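CDP-4-keto-6-deoxy-D-glucose-3-dehydrase (Yersinia pseudotuberculosis, PDB 3BB8) probably catalyses the pyridoxal phosphate-dependent removal of the 3-hydroxyl from CDP-4-keto-6-deoxy-D-glucose during lipopolysaccharide sugar biosynthesis. Local coordinates at residues D65-K70 with I222-G227; Y79-T84 with S243-G248; S87-L92 with I211-F216; L97-L102 with Y282-Y287. The protein carries 1 engineered substitution. All blocks are in the same frame, centred on the assembly; numbering follows the deposited sequence.

Contact 1 (D65-K70 with I222-G227); sequences DAFEKK and ITMGEG
Phe67 and Met224 mark the nearest approach of the two backbones, and even there 11.1 Å separates their CA atoms, so side chains alone bridge the gap between helical segment 65-70 and the irregular segment 222-227. Phe67 leaves the helix with CG trans to the main-chain nitrogen (chi1 179°), which carries the ring out toward the loop. Met224 comes the opposite way on a chain extended beyond CG and lays its terminal methyl over one face of that ring. Met224 CE is 3.5 Å from Phe67 CZ and sits offset toward the rim, 18° off the ring normal: a CH-pi contact within a Met-aromatic pair. The loop follows strand 211-215 of the aminotransferase fold, and the pyridoxal phosphate-pocket residue Lys220, an engineered substitution here, lies just ahead of the segment. Ile222 reaches the same ring differently, its CD1 lying 4.2 Å from Phe67 CE2 at the edge, near the ring plane. The loop bends through an ST turn, in which Gly225 N donates to Thr223 OG1 at 2.9 Å; that oxygen also bonds Phe216 O. Phe216 meets Phe67 with ring planes at about 80°, and Leu303 of helix 293-323 touches the Phe67 side chain.

Contact 2 (Y79-T84 with S243-G248); sequences YVLTTT and SFRDWG. With PLP (pyridoxal-5'-phosphate), chain E.
Arg245, in the last turn of helix 235-245, joins segment 243-248 to strand 79-83. Its side chain starts out on the carbonyl-carbon side, opposite the main-chain nitrogen (chi1 -176°), and bends at chi3, bringing the guanidinium up against the strand. Arg245 NH1 donates to Thr82 O at 2.8 Å with an N-H...O angle of 151°. It approaches in the carbonyl plane, on a lone pair, with the oxygen 16° out of the guanidinium plane. Arg245 NH1 also lies 3.9 Å from Leu81 CD2, so one end of the cation is gripped by a main-chain oxygen beside an apolar side chain. Asp246, the first residue to leave helical geometry, holds the other edge: Arg245 NE meets the syn side of Asp246 OD1 at 2.9 Å, from somewhat above the carboxylate plane, in a nearly straight salt bridge helped by a weak bond from NH2 to OD2. This pairing probably fixes the rotation of the guanidinium. At Trp247 the chain turns through a left-handed conformation, and the indole points to another site: Trp247 NE1 donates to O2P of a pyridoxal phosphate at 3.0 Å, and weakly to O3P. That cofactor is held by Asp194, Ser215 and Ser87 of the second subunit, so the tryptophan contributes to the second subunit's cofactor site across the dimer interface. Strand 79-83 itself pairs antiparallel with strand 228-232, Thr82 OG1 bonds Asn64, and helices 62-75 and 86-96 pack against the strand.

Contact 3 (S87-L92 with I211-F216); sequences SSANLL and IGTVSF. With PLP (pyridoxal-5'-phosphate), chain C.
The cofactor site of the aspartate aminotransferase fold is built here where the start of helix 86-96 packs along strand 211-215 of the central sheet, with Ala89 against Thr213. The axes of the helix and strand segments run nearly antiparallel, at 165°, and approach to 7.3 Å. Such close packing is consistent with the small side chain of Ala89, whose CB is 3.7 Å from Thr213 CB. Thr213 CG2 lies against the helix backbone, 3.6 Å from Ala89 O. Asn90 crosses Thr213 at about a right angle, its amide beside the threonine hydroxyl and also near the pyridine ring of pyridoxal phosphate. At the N-terminal end of the helix and the C-terminal end of the strand, the two segments share the phosphate between them. Ser87 takes cofactor O3P twice, through its backbone N at 3.0 Å and through OG at 2.6 Å. With Gly86 N also bonded to the cofactor, the N-terminal end of the helix probably stabilises the negative charge. On the strand side, Ser215 OG, swung to the side of the carbonyl carbon (chi1 165°), accepts a bond from Tyr217 N while it donates to O1P of the cofactor at 2.6 Å.

Contact 4 (L97-L102 with Y282-Y287); sequences LTSPKL and YSHLGY
Two connecting loops meet beside the end of helix 235-245, where Pro100 and Lys101 lie alongside the imidazole of His284. Segment 97-102 follows helix 86-96, and segment 282-287 leads toward helix 293-323. Their backbones come nearest at Ser99 and His284, 7.2 Å between CA atoms. His284 projects at the first loop, CG anti to its carbonyl carbon (chi1 -63°). Pro100 CD lies at the edge of the imidazole near its plane, 4.4 Å from His284 ND1. Lys101 crosses the histidine at about a right angle, and Lys101 CE comes to 4.0 Å from His284 NE2. Within the first loop, Leu102 N bonds Ser99 O at 2.9 Å and closes the short 3-10 turn at Pro100 and Lys101. Lys101 N also lies 3.1 Å from Ser99 OG, as in an ST turn, but this is doubtful because the hydroxyl is modelled too close to the histidine ring. The contact lies on the outer part of the aminotransferase fold, with Pro100 and Lys101 exposed, while the imidazole stacks on Phe244 of helix 235-245. Beyond His284, an inverse gamma turn centred on Leu285 carries a weak bond from Gly286 N to His284 O. Gly286, just after the centre of that turn, faces the second subunit, and its O accepts from Asn125 ND2 of that subunit.

From the N terminus, helix 62-75, strand 79-83, helix 86-96 and the loop after it come in quick succession; their partners all lie beyond residue 210. Contact 3 closes first, joining helix 86-96 to strand 211-215, and its loop lies wholly within those of contacts 1 and 2. Contact 1 closes next, joining helix 62-75 to the loop after strand 211-215, then contact 2, joining strand 79-83 to the end of helix 235-245. Contact 4 closes last, joining two loops on the dimer side. Contacts 1 and 2 cross, and contact 4 crosses all three others. Glu68 OE2 to Thr82 N probably links contacts 1 and 2, Gly227 O to Phe216 N contacts 1 and 3, and Trp247 N to Tyr287 O contacts 2 and 4.

Contact 1 (D65-K70 with I222-G227)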
# COMPACT_ATOMS: atom_id res chain seq x y z
N ASP A 65 -4.52 -16.83 2.53
CA ASP A 65 -3.75 -17.96 3.06
C ASP A 65 -3.47 -18.94 1.94
O ASP A 65 -2.35 -19.41 1.77
CB ASP A 65 -4.51 -18.70 4.17
CG ASP A 65 -4.67 -17.87 5.43
OD1 ASP A 65 -3.72 -17.12 5.77
OD2 ASP A 65 -5.73 -17.98 6.08
N ALA A 66 -4.51 -19.24 1.17
CA ALA A 66 -4.40 -20.17 0.05
C ALA A 66 -3.40 -19.64 -0.99
O ALA A 66 -2.55 -20.39 -1.49
CB ALA A 66 -5.77 -20.37 -0.60
N PHE A 67 -3.49 -18.35 -1.30
CA PHE A 67 -2.60 -17.74 -2.27
C PHE A 67 -1.14 -17.79 -1.85
O PHE A 67 -0.29 -18.22 -2.61
CB PHE A 67 -3.00 -16.28 -2.56
CG PHE A 67 -2.09 -15.60 -3.55
CD1 PHE A 67 -0.93 -14.94 -3.13
CD2 PHE A 67 -2.34 -15.70 -4.92
CE1 PHE A 67 -0.03 -14.40 -4.05
CE2 PHE A 67 -1.44 -15.16 -5.85
CZ PHE A 67 -0.28 -14.52 -5.41
N GLU A 68 -0.86 -17.35 -0.62
CA GLU A 68 0.52 -17.34 -0.15
C GLU A 68 1.09 -18.74 -0.14
O GLU A 68 2.29 -18.94 -0.37
CB GLU A 68 0.62 -16.71 1.24
CG GLU A 68 0.17 -15.26 1.30
CD GLU A 68 0.31 -14.65 2.69
OE1 GLU A 68 0.03 -15.35 3.69
OE2 GLU A 68 0.69 -13.46 2.78
N LYS A 69 0.21 -19.71 0.12
CA LYS A 69 0.61 -21.11 0.16
C LYS A 69 0.94 -21.63 -1.23
O LYS A 69 2.02 -22.16 -1.45
CB LYS A 69 -0.51 -21.96 0.77
CG LYS A 69 -0.15 -23.44 0.92
CD LYS A 69 -1.38 -24.25 1.32
CE LYS A 69 -1.05 -25.72 1.54
NZ LYS A 69 -2.29 -26.50 1.80
N LYS A 70 0.01 -21.47 -2.17
CA LYS A 70 0.25 -21.97 -3.52
C LYS A 70 1.42 -21.28 -4.22
O LYS A 70 2.12 -21.90 -5.02
CB LYS A 70 -1.01 -21.84 -4.38
CG LYS A 70 -0.96 -22.74 -5.62
CD LYS A 70 -2.10 -22.48 -6.61
CE LYS A 70 -3.45 -22.90 -6.07
NZ LYS A 70 -4.55 -22.59 -7.04
N ILE A 222 0.64 -12.50 -13.52
CA ILE A 222 -0.70 -12.78 -13.01
C ILE A 222 -1.12 -11.50 -12.30
O ILE A 222 -0.26 -10.72 -11.90
CB ILE A 222 -0.72 -13.97 -12.01
CG1 ILE A 222 0.12 -13.67 -10.77
CG2 ILE A 222 -0.25 -15.23 -12.72
CD1 ILE A 222 0.10 -14.77 -9.72
N THR A 223 -2.42 -11.29 -12.13
CA THR A 223 -2.86 -10.05 -11.50
C THR A 223 -3.89 -10.12 -10.36
O THR A 223 -4.64 -11.09 -10.22
CB THR A 223 -3.41 -9.11 -12.58
OG1 THR A 223 -3.73 -7.83 -12.00
CG2 THR A 223 -4.68 -9.71 -13.17
N MET A 224 -3.93 -9.06 -9.56
CA MET A 224 -5.00 -8.88 -8.59
C MET A 224 -5.66 -7.51 -8.71
O MET A 224 -6.26 -7.01 -7.76
CB MET A 224 -4.45 -8.88 -7.16
CG MET A 224 -3.80 -10.20 -6.75
SD MET A 224 -3.31 -10.22 -5.02
CE MET A 224 -2.13 -11.56 -5.02
N GLY A 225 -5.54 -6.90 -9.89
CA GLY A 225 -5.54 -5.46 -10.01
C GLY A 225 -4.31 -4.73 -9.48
O GLY A 225 -3.50 -4.22 -10.26
N GLU A 226 -4.19 -4.67 -8.16
CA GLU A 226 -3.03 -4.04 -7.53
C GLU A 226 -2.66 -5.04 -6.45
O GLU A 226 -3.54 -5.54 -5.74
CB GLU A 226 -3.39 -2.69 -6.90
CG GLU A 226 -3.79 -1.61 -7.90
CD GLU A 226 -2.60 -0.92 -8.56
OE1 GLU A 226 -1.43 -1.32 -8.35
OE2 GLU A 226 -2.85 0.05 -9.31
N GLY A 227 -1.38 -5.37 -6.35
CA GLY A 227 -0.92 -6.30 -5.35
C GLY A 227 0.46 -6.80 -5.68
O GLY A 227 0.95 -6.61 -6.80

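Contact 2 (Y79-T84 with S243-G248)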
# COMPACT_ATOMS: atom_id res chain seq x y z
N TYR A 79 8.29 -19.09 2.89
CA TYR A 79 7.64 -17.85 3.30
C TYR A 79 7.27 -16.88 2.18
O TYR A 79 8.12 -16.42 1.42
CB TYR A 79 8.52 -17.15 4.32
CG TYR A 79 8.95 -18.09 5.42
CD1 TYR A 79 8.01 -18.70 6.24
CD2 TYR A 79 10.30 -18.39 5.60
CE1 TYR A 79 8.40 -19.60 7.23
CE2 TYR A 79 10.70 -19.29 6.60
CZ TYR A 79 9.74 -19.90 7.41
OH TYR A 79 10.12 -20.79 8.38
N VAL A 80 5.98 -16.57 2.11
CA VAL A 80 5.45 -15.65 1.12
C VAL A 80 4.48 -14.70 1.81
O VAL A 80 3.54 -15.12 2.46
CB VAL A 80 4.69 -16.41 0.00
CG1 VAL A 80 3.93 -15.43 -0.88
CG2 VAL A 80 5.67 -17.24 -0.83
N LEU A 81 4.74 -13.40 1.67
CA LEU A 81 3.89 -12.38 2.28
C LEU A 81 3.29 -11.48 1.19
O LEU A 81 4.03 -10.95 0.36
CB LEU A 81 4.72 -11.51 3.23
CG LEU A 81 5.25 -12.13 4.51
CD1 LEU A 81 6.20 -11.14 5.19
CD2 LEU A 81 4.08 -12.48 5.43
N THR A 82 1.98 -11.31 1.20
CA THR A 82 1.37 -10.45 0.21
C THR A 82 1.44 -9.00 0.66
O THR A 82 1.52 -8.71 1.86
CB THR A 82 -0.10 -10.81 -0.07
OG1 THR A 82 -0.85 -10.79 1.15
CG2 THR A 82 -0.18 -12.19 -0.72
N THR A 83 1.42 -8.09 -0.30
CA THR A 83 1.46 -6.66 -0.01
C THR A 83 0.71 -5.89 -1.11
O THR A 83 0.23 -6.50 -2.06
CB THR A 83 2.92 -6.19 0.14
OG1 THR A 83 2.94 -4.80 0.50
CG2 THR A 83 3.70 -6.41 -1.14
N THR A 84 0.61 -4.57 -0.99
CA THR A 84 -0.17 -3.76 -1.93
C THR A 84 0.25 -3.71 -3.40
O THR A 84 -0.58 -3.47 -4.27
CB THR A 84 -0.29 -2.31 -1.47
OG1 THR A 84 0.85 -1.58 -1.93
CG2 THR A 84 -0.37 -2.23 0.07
N SER A 243 6.29 -7.62 10.22
CA SER A 243 6.19 -6.57 11.23
C SER A 243 6.11 -5.20 10.55
O SER A 243 5.27 -4.37 10.89
CB SER A 243 7.40 -6.62 12.16
OG SER A 243 7.37 -5.55 13.09
N PHE A 244 7.00 -4.97 9.59
CA PHE A 244 7.02 -3.70 8.86
C PHE A 244 5.71 -3.51 8.08
O PHE A 244 5.17 -2.41 7.99
CB PHE A 244 8.20 -3.68 7.90
CG PHE A 244 9.48 -3.22 8.53
CD1 PHE A 244 9.63 -1.90 8.96
CD2 PHE A 244 10.56 -4.09 8.66
CE1 PHE A 244 10.84 -1.45 9.50
CE2 PHE A 244 11.78 -3.65 9.20
CZ PHE A 244 11.91 -2.32 9.62
N ARG A 245 5.20 -4.60 7.53
CA ARG A 245 3.96 -4.53 6.77
C ARG A 245 2.79 -4.26 7.71
O ARG A 245 1.88 -3.52 7.38
CB ARG A 245 3.70 -5.83 6.00
CG ARG A 245 2.46 -5.74 5.11
CD ARG A 245 1.98 -7.10 4.62
NE ARG A 245 1.50 -7.96 5.71
CZ ARG A 245 1.25 -9.26 5.58
NH1 ARG A 245 1.42 -9.88 4.40
NH2 ARG A 245 0.84 -9.96 6.63
N ASP A 246 2.83 -4.87 8.89
CA ASP A 246 1.75 -4.72 9.85
C ASP A 246 1.95 -3.70 10.98
O ASP A 246 1.95 -4.05 12.15
CB ASP A 246 1.41 -6.10 10.43
CG ASP A 246 1.12 -7.15 9.35
OD1 ASP A 246 0.78 -6.78 8.21
OD2 ASP A 246 1.22 -8.35 9.66
N TRP A 247 2.08 -2.43 10.60
CA TRP A 247 2.22 -1.30 11.53
C TRP A 247 3.50 -1.32 12.35
O TRP A 247 3.66 -0.54 13.29
CB TRP A 247 1.01 -1.22 12.47
CG TRP A 247 -0.34 -1.11 11.78
CD1 TRP A 247 -0.87 -0.00 11.17
CD2 TRP A 247 -1.32 -2.15 11.64
NE1 TRP A 247 -2.12 -0.29 10.65
CE2 TRP A 247 -2.42 -1.60 10.93
CE3 TRP A 247 -1.38 -3.49 12.04
CZ2 TRP A 247 -3.56 -2.35 10.61
CZ3 TRP A 247 -2.53 -4.25 11.72
CH2 TRP A 247 -3.61 -3.67 11.01
N GLY A 248 4.42 -2.20 11.98
CA GLY A 248 5.66 -2.31 12.72
C GLY A 248 5.45 -2.96 14.07
O GLY A 248 6.29 -2.83 14.97
N1 PLP E . -3.82 6.90 12.55
C2 PLP E . -4.76 6.57 13.51
C2A PLP E . -4.96 7.54 14.68
C3 PLP E . -5.50 5.36 13.37
O3 PLP E . -6.43 4.98 14.28
C4 PLP E . -5.27 4.48 12.22
C4A PLP E . -6.12 3.19 12.10
C5 PLP E . -4.27 4.87 11.28
C6 PLP E . -3.56 6.12 11.49
C5A PLP E . -3.86 4.14 10.04
O4P PLP E . -4.84 3.40 9.46
P PLP E . -4.68 1.92 8.89
O1P PLP E . -5.79 1.72 7.91
O2P PLP E . -4.83 0.95 10.21
O3P PLP E . -3.28 1.75 8.24

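Contact 3 (S87-L92 with I211-F216)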
# COMPACT_ATOMS: atom_id res chain seq x y z
N SER A 87 5.88 -2.50 -6.02
CA SER A 87 6.68 -1.42 -5.45
C SER A 87 6.70 -1.55 -3.92
O SER A 87 7.72 -1.36 -3.28
CB SER A 87 6.11 -0.05 -5.85
OG SER A 87 6.05 0.11 -7.25
N SER A 88 5.55 -1.87 -3.33
CA SER A 88 5.50 -2.02 -1.88
C SER A 88 6.35 -3.22 -1.46
O SER A 88 6.99 -3.20 -0.41
CB SER A 88 4.06 -2.20 -1.40
OG SER A 88 3.33 -1.01 -1.58
N ALA A 89 6.35 -4.27 -2.28
CA ALA A 89 7.14 -5.45 -1.97
C ALA A 89 8.61 -5.04 -1.91
O ALA A 89 9.31 -5.36 -0.94
CB ALA A 89 6.93 -6.54 -3.02
N ASN A 90 9.07 -4.32 -2.94
CA ASN A 90 10.46 -3.85 -2.96
C ASN A 90 10.75 -3.01 -1.72
O ASN A 90 11.80 -3.14 -1.10
CB ASN A 90 10.75 -3.03 -4.22
CG ASN A 90 10.95 -3.89 -5.47
OD1 ASN A 90 10.92 -3.40 -6.59
ND2 ASN A 90 11.17 -5.17 -5.27
N LEU A 91 9.81 -2.13 -1.36
CA LEU A 91 9.98 -1.27 -0.18
C LEU A 91 10.18 -2.08 1.10
O LEU A 91 11.08 -1.79 1.88
CB LEU A 91 8.76 -0.36 -0.01
CG LEU A 91 8.82 0.57 1.22
CD1 LEU A 91 10.05 1.47 1.13
CD2 LEU A 91 7.55 1.41 1.29
N LEU A 92 9.34 -3.10 1.30
CA LEU A 92 9.41 -3.96 2.48
C LEU A 92 10.69 -4.81 2.53
O LEU A 92 11.29 -5.00 3.59
CB LEU A 92 8.17 -4.87 2.54
CG LEU A 92 6.84 -4.19 2.90
CD1 LEU A 92 5.68 -5.16 2.73
CD2 LEU A 92 6.90 -3.69 4.34
N ILE A 211 15.99 -12.03 -0.24
CA ILE A 211 14.57 -11.70 -0.38
C ILE A 211 14.18 -11.61 -1.85
O ILE A 211 14.98 -11.23 -2.69
CB ILE A 211 14.21 -10.32 0.25
CG1 ILE A 211 14.85 -10.16 1.63
CG2 ILE A 211 12.71 -10.20 0.35
CD1 ILE A 211 14.13 -10.88 2.73
N GLY A 212 12.94 -11.97 -2.15
CA GLY A 212 12.43 -11.89 -3.51
C GLY A 212 11.13 -11.09 -3.51
O GLY A 212 10.42 -11.07 -2.50
N THR A 213 10.83 -10.43 -4.62
CA THR A 213 9.61 -9.63 -4.74
C THR A 213 8.98 -9.85 -6.11
O THR A 213 9.67 -10.13 -7.09
CB THR A 213 9.92 -8.13 -4.61
OG1 THR A 213 10.79 -7.73 -5.67
CG2 THR A 213 10.59 -7.83 -3.28
N VAL A 214 7.66 -9.74 -6.17
CA VAL A 214 6.94 -9.92 -7.42
C VAL A 214 5.75 -8.97 -7.40
O VAL A 214 5.31 -8.53 -6.32
CB VAL A 214 6.44 -11.40 -7.59
CG1 VAL A 214 5.37 -11.71 -6.56
CG2 VAL A 214 5.91 -11.62 -9.00
N SER A 215 5.23 -8.63 -8.58
CA SER A 215 4.10 -7.71 -8.69
C SER A 215 2.86 -8.33 -9.32
O SER A 215 2.96 -9.24 -10.14
CB SER A 215 4.52 -6.50 -9.53
OG SER A 215 3.38 -5.77 -9.96
N PHE A 216 1.68 -7.83 -8.96
CA PHE A 216 0.45 -8.36 -9.55
C PHE A 216 -0.38 -7.27 -10.22
O PHE A 216 -1.62 -7.32 -10.21
CB PHE A 216 -0.39 -9.10 -8.51
CG PHE A 216 0.36 -10.15 -7.77
CD1 PHE A 216 0.30 -10.22 -6.38
CD2 PHE A 216 1.17 -11.05 -8.45
CE1 PHE A 216 1.03 -11.18 -5.68
CE2 PHE A 216 1.91 -12.01 -7.75
CZ PHE A 216 1.84 -12.08 -6.37
N1 PLP C . 9.93 -3.41 -10.51
C2 PLP C . 9.74 -3.74 -11.84
C2A PLP C . 10.96 -4.15 -12.66
C3 PLP C . 8.43 -3.68 -12.40
O3 PLP C . 8.19 -3.98 -13.70
C4 PLP C . 7.29 -3.29 -11.57
C4A PLP C . 5.87 -3.27 -12.23
C5 PLP C . 7.56 -2.95 -10.20
C6 PLP C . 8.92 -3.03 -9.71
C5A PLP C . 6.57 -2.52 -9.17
O4P PLP C . 5.35 -3.11 -9.29
P PLP C . 3.94 -2.36 -9.12
O1P PLP C . 2.93 -3.45 -8.85
O2P PLP C . 3.67 -1.63 -10.56
O3P PLP C . 4.02 -1.32 -7.99

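Contact 4 (L97-L102 with Y282-Y287)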
# COMPACT_ATOMS: atom_id res chain seq x y z
N LEU A 97 15.73 -5.18 5.93
CA LEU A 97 17.15 -5.39 6.16
C LEU A 97 17.74 -4.27 7.00
O LEU A 97 18.95 -4.27 7.26
CB LEU A 97 17.90 -5.49 4.84
CG LEU A 97 17.53 -6.65 3.91
CD1 LEU A 97 18.38 -6.60 2.65
CD2 LEU A 97 17.74 -7.95 4.64
N THR A 98 16.91 -3.31 7.42
CA THR A 98 17.40 -2.20 8.24
C THR A 98 17.09 -2.48 9.71
O THR A 98 17.48 -1.70 10.59
CB THR A 98 16.73 -0.85 7.88
OG1 THR A 98 15.36 -0.88 8.32
CG2 THR A 98 16.77 -0.59 6.38
N SER A 99 16.39 -3.58 9.95
CA SER A 99 16.01 -3.98 11.30
C SER A 99 17.20 -4.20 12.23
O SER A 99 18.12 -4.95 11.90
CB SER A 99 15.20 -5.26 11.26
OG SER A 99 15.05 -5.79 12.56
N PRO A 100 17.18 -3.57 13.42
CA PRO A 100 18.27 -3.75 14.37
C PRO A 100 18.42 -5.20 14.84
O PRO A 100 19.39 -5.55 15.50
CB PRO A 100 17.91 -2.78 15.51
CG PRO A 100 16.40 -2.70 15.42
CD PRO A 100 16.17 -2.63 13.94
N LYS A 101 17.45 -6.04 14.50
CA LYS A 101 17.52 -7.45 14.86
C LYS A 101 18.62 -8.15 14.06
O LYS A 101 19.03 -9.27 14.39
CB LYS A 101 16.19 -8.15 14.60
CG LYS A 101 15.06 -7.74 15.53
CD LYS A 101 13.85 -8.64 15.35
CE LYS A 101 12.72 -8.26 16.30
NZ LYS A 101 13.14 -8.30 17.73
N LEU A 102 19.10 -7.50 13.00
CA LEU A 102 20.13 -8.07 12.15
C LEU A 102 21.53 -7.60 12.56
O LEU A 102 22.50 -7.72 11.82
CB LEU A 102 19.85 -7.72 10.68
CG LEU A 102 18.49 -8.24 10.21
CD1 LEU A 102 18.24 -7.77 8.78
CD2 LEU A 102 18.46 -9.76 10.29
N TYR A 282 5.16 -1.98 19.49
CA TYR A 282 5.81 -1.80 18.20
C TYR A 282 7.34 -1.92 18.18
O TYR A 282 8.05 -1.12 18.77
CB TYR A 282 5.36 -0.45 17.64
CG TYR A 282 3.85 -0.36 17.58
CD1 TYR A 282 3.15 -0.95 16.52
CD2 TYR A 282 3.12 0.25 18.60
CE1 TYR A 282 1.75 -0.92 16.48
CE2 TYR A 282 1.72 0.28 18.57
CZ TYR A 282 1.05 -0.31 17.50
OH TYR A 282 -0.33 -0.27 17.45
N SER A 283 7.81 -2.93 17.46
CA SER A 283 9.24 -3.22 17.35
C SER A 283 9.92 -2.63 16.12
O SER A 283 11.14 -2.71 16.00
CB SER A 283 9.44 -4.73 17.32
OG SER A 283 8.71 -5.29 16.24
N HIS A 284 9.15 -2.08 15.19
CA HIS A 284 9.75 -1.50 13.98
C HIS A 284 9.04 -0.24 13.48
O HIS A 284 7.87 -0.01 13.80
CB HIS A 284 9.77 -2.52 12.84
CG HIS A 284 10.61 -3.73 13.11
ND1 HIS A 284 11.98 -3.70 13.15
CD2 HIS A 284 10.26 -5.03 13.31
CE1 HIS A 284 12.45 -4.92 13.34
NE2 HIS A 284 11.43 -5.74 13.45
N LEU A 285 9.76 0.56 12.71
CA LEU A 285 9.24 1.78 12.09
C LEU A 285 8.43 1.23 10.91
O LEU A 285 8.94 1.11 9.79
CB LEU A 285 10.41 2.63 11.60
CG LEU A 285 10.12 4.02 11.04
CD1 LEU A 285 9.46 4.88 12.11
CD2 LEU A 285 11.44 4.66 10.58
N GLY A 286 7.18 0.88 11.18
CA GLY A 286 6.36 0.27 10.15
C GLY A 286 5.41 1.11 9.32
O GLY A 286 5.33 2.34 9.44
N TYR A 287 4.70 0.39 8.46
CA TYR A 287 3.71 0.92 7.53
C TYR A 287 2.48 0.05 7.71
O TYR A 287 2.37 -0.69 8.68
CB TYR A 287 4.16 0.71 6.07
CG TYR A 287 5.47 1.33 5.69
CD1 TYR A 287 6.67 0.64 5.87
CD2 TYR A 287 5.52 2.62 5.17
CE1 TYR A 287 7.89 1.24 5.53
CE2 TYR A 287 6.71 3.22 4.84
CZ TYR A 287 7.90 2.53 5.02
OH TYR A 287 9.07 3.15 4.70